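Local coordinates for protein AGR_C_1268p (Agrobacterium tumefaciens str. C58, PDB 2GHS) that probably acts as a metal-dependent gluconolactonase of the SMP-30/regucalcin family, binding one divalent metal cation, zinc or calcium, per subunit, at residues Ala283-Val288 / Gly313-Gly318. Sequence-based numbering, arbitrary orientation. Where two conformers were deposited one is given.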
ATOM      1  N   ALA A 283      16.014   4.331   4.275  1.00  7.87           N
ATOM      2  CA  ALA A 283      14.987   3.628   3.481  1.00  7.07           C
ATOM      3  C   ALA A 283      15.514   2.235   3.106  1.00  6.98           C
ATOM      4  O   ALA A 283      15.298   1.776   1.998  1.00  8.29           O
ATOM      5  CB  ALA A 283      14.602   4.421   2.228  1.00  8.24           C
ATOM      6  N   SER A 284      16.265   1.607   4.023  1.00  6.50           N
ATOM      7  CA  SER A 284      16.982   0.353   3.693  1.00  8.89           C
ATOM      8  C   SER A 284      16.471  -0.922   4.354  1.00  7.81           C
ATOM      9  O   SER A 284      17.149  -1.965   4.284  1.00  7.15           O
ATOM     10  CB  SER A 284      18.476   0.503   3.967  1.00 11.03           C
ATOM     11  OG  SER A 284      18.686   0.701   5.357  1.00 15.70           O
ATOM     12  N   ARG A 285      15.314  -0.823   5.024  1.00  5.62           N
ATOM     13  CA  ARG A 285      14.624  -1.969   5.600  0.50  6.07           C
ATOM     14  C   ARG A 285      13.224  -2.078   5.041  1.00  5.67           C
ATOM     15  O   ARG A 285      12.660  -1.083   4.538  1.00  7.03           O
ATOM     16  CB  ARG A 285      14.530  -1.841   7.128  0.50  7.77           C
ATOM     17  CG  ARG A 285      15.814  -1.486   7.797  0.50 10.61           C
ATOM     18  CD  ARG A 285      16.809  -2.616   7.734  0.50 11.24           C
ATOM     19  NE  ARG A 285      18.036  -2.209   8.417  0.50  7.03           N
ATOM     20  CZ  ARG A 285      19.175  -1.852   7.830  0.50  5.11           C
ATOM     21  NH1 ARG A 285      19.355  -1.898   6.499  0.50  2.74           N
ATOM     22  NH2 ARG A 285      20.170  -1.488   8.602  0.50  5.43           N
ATOM     23  N   LEU A 286      12.649  -3.280   5.118  1.00  5.92           N
ATOM     24  CA  LEU A 286      11.343  -3.497   4.532  1.00  8.19           C
ATOM     25  C   LEU A 286      10.350  -3.973   5.580  1.00  8.40           C
ATOM     26  O   LEU A 286      10.519  -5.043   6.156  1.00  9.35           O
ATOM     27  CB  LEU A 286      11.420  -4.464   3.348  1.00  9.03           C
ATOM     28  CG  LEU A 286      10.242  -4.349   2.383  1.00 10.45           C
ATOM     29  CD1 LEU A 286      10.310  -3.071   1.530  1.00 12.29           C
ATOM     30  CD2 LEU A 286      10.106  -5.583   1.514  1.00 11.16           C
ATOM     31  N   LEU A 287       9.364  -3.127   5.841  1.00  8.59           N
ATOM     32  CA  LEU A 287       8.187  -3.471   6.676  1.00  8.35           C
ATOM     33  C   LEU A 287       7.132  -4.174   5.829  1.00  7.42           C
ATOM     34  O   LEU A 287       6.984  -3.818   4.651  1.00  7.81           O
ATOM     35  CB  LEU A 287       7.636  -2.166   7.304  1.00  8.38           C
ATOM     36  CG  LEU A 287       6.357  -2.208   8.155  1.00 10.86           C
ATOM     37  CD1 LEU A 287       6.351  -1.013   9.073  1.00 12.48           C
ATOM     38  CD2 LEU A 287       5.105  -2.190   7.297  1.00 13.45           C
ATOM     39  N   VAL A 288       6.392  -5.136   6.405  1.00  8.62           N
ATOM     40  CA  VAL A 288       5.371  -5.911   5.685  1.00  7.25           C
ATOM     41  C   VAL A 288       4.176  -6.081   6.607  1.00  7.31           C
ATOM     42  O   VAL A 288       4.332  -6.581   7.720  1.00  8.23           O
ATOM     43  CB  VAL A 288       5.903  -7.311   5.294  1.00 10.35           C
ATOM     44  CG1 VAL A 288       4.890  -8.029   4.498  1.00 11.62           C
ATOM     45  CG2 VAL A 288       7.243  -7.192   4.546  1.00 10.27           C
ATOM     46  N   GLY A 313      14.621  -9.615   7.213  1.00  7.37           N
ATOM     47  CA  GLY A 313      15.997  -9.635   7.671  1.00  7.83           C
ATOM     48  C   GLY A 313      17.003  -9.066   6.692  1.00  8.45           C
ATOM     49  O   GLY A 313      18.166  -8.870   7.027  1.00  8.06           O
ATOM     50  N   ILE A 314      16.547  -8.802   5.472  1.00  9.24           N
ATOM     51  CA  ILE A 314      17.443  -8.393   4.371  1.00  9.79           C
ATOM     52  C   ILE A 314      17.425  -6.901   4.134  1.00 11.72           C
ATOM     53  O   ILE A 314      16.485  -6.173   4.452  1.00 13.92           O
ATOM     54  CB  ILE A 314      17.104  -9.130   3.044  1.00 14.77           C
ATOM     55  CG1 ILE A 314      15.657  -8.823   2.623  1.00 21.35           C
ATOM     56  CG2 ILE A 314      17.354 -10.637   3.179  1.00 14.69           C
ATOM     57  CD1 ILE A 314      15.559  -8.236   1.314  1.00 25.32           C
ATOM     58  N   GLU A 315      18.500  -6.420   3.533  1.00  9.41           N
ATOM     59  CA  GLU A 315      18.579  -5.043   3.159  1.00 10.30           C
ATOM     60  C   GLU A 315      17.841  -4.784   1.853  1.00 10.36           C
ATOM     61  O   GLU A 315      17.858  -5.628   0.941  1.00 11.53           O
ATOM     62  CB  GLU A 315      20.026  -4.615   2.980  1.00 10.70           C
ATOM     63  CG  GLU A 315      20.161  -3.088   2.946  1.00 10.42           C
ATOM     64  CD  GLU A 315      21.147  -2.546   1.933  1.00 18.47           C
ATOM     65  OE1 GLU A 315      21.394  -3.185   0.862  1.00 25.27           O
ATOM     66  OE2 GLU A 315      21.727  -1.477   2.258  1.00 17.63           O
ATOM     67  N   VAL A 316      17.219  -3.606   1.768  1.00 11.71           N
ATOM     68  CA  VAL A 316      16.691  -3.100   0.519  1.00 12.73           C
ATOM     69  C   VAL A 316      17.278  -1.715   0.226  1.00 14.14           C
ATOM     70  O   VAL A 316      17.793  -1.037   1.125  1.00 15.27           O
ATOM     71  CB  VAL A 316      15.165  -3.060   0.546  1.00 13.67           C
ATOM     72  CG1 VAL A 316      14.608  -4.454   0.677  1.00 17.29           C
ATOM     73  CG2 VAL A 316      14.682  -2.191   1.706  1.00 16.09           C
ATOM     74  N   LYS A 317      17.285  -1.306  -1.036  1.00 10.13           N
ATOM     75  CA  LYS A 317      17.743   0.016  -1.378  1.00 10.47           C
ATOM     76  C   LYS A 317      16.477   0.759  -1.790  1.00  9.37           C
ATOM     77  O   LYS A 317      16.145   0.818  -2.964  1.00 11.26           O
ATOM     78  CB  LYS A 317      18.760  -0.017  -2.532  1.00 13.30           C
ATOM     79  CG  LYS A 317      19.991  -0.882  -2.347  1.00 20.64           C
ATOM     80  CD  LYS A 317      20.995  -0.265  -1.412  1.00 24.10           C
ATOM     81  CE  LYS A 317      22.365  -1.005  -1.441  1.00 21.01           C
ATOM     82  NZ  LYS A 317      23.052  -0.938  -0.116  1.00 25.79           N
ATOM     83  N   GLY A 318      15.783   1.336  -0.823  1.00  8.67           N
ATOM     84  CA  GLY A 318      14.531   2.006  -1.081  1.00  9.81           C
ATOM     85  C   GLY A 318      14.604   3.506  -1.276  1.00 10.02           C
ATOM     86  O   GLY A 318      15.671   4.084  -1.498  1.00 11.93           O
TER
HETATM   87  O   HOH W   1      21.551  -1.030   4.751  1.00 28.12           O
HETATM   88  O   HOH W   2      14.462  -5.322   6.009  1.00 13.21           O
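In V316, CG1 stands anti to the carbonyl carbon (chi1 -64°), while CG2 lies between backbone N and C and touches S284 C at 3.4 Å; in E315, CG is anti to the backbone N (chi1 -165°) and passes 3.5 Å from S284 O. The contact lies at the start of strand 285-290, in a four-stranded antiparallel blade of the beta-propeller, where the loop after strand 309-311 runs beside the classic beta bulge of S284 and R285, both of which face I279 of strand 273-279. V316 N gives S284 O a nearly straight bond (3.0 Å, 173°). In the conformer given, one of two, R285 NH1 reaches the same oxygen from the opposite face of its carbonyl plane, with the oxygen close to the guanidinium plane. G318 N bonds to A283 O at 2.9 Å, more bent. The buried V316 CG1 and L286 CB meet, and W244 of strand 243-248, in the neighbouring sheet, touches both side chains. In that same R285 conformer, water 1, at the guanidinium edge, accepts from NH1 and donates to E315 OE2, which on its syn lone pair takes K317 NZ in a salt bridge. Water 2 accepts from L286 N and donates to I314 O at 2.7 Å.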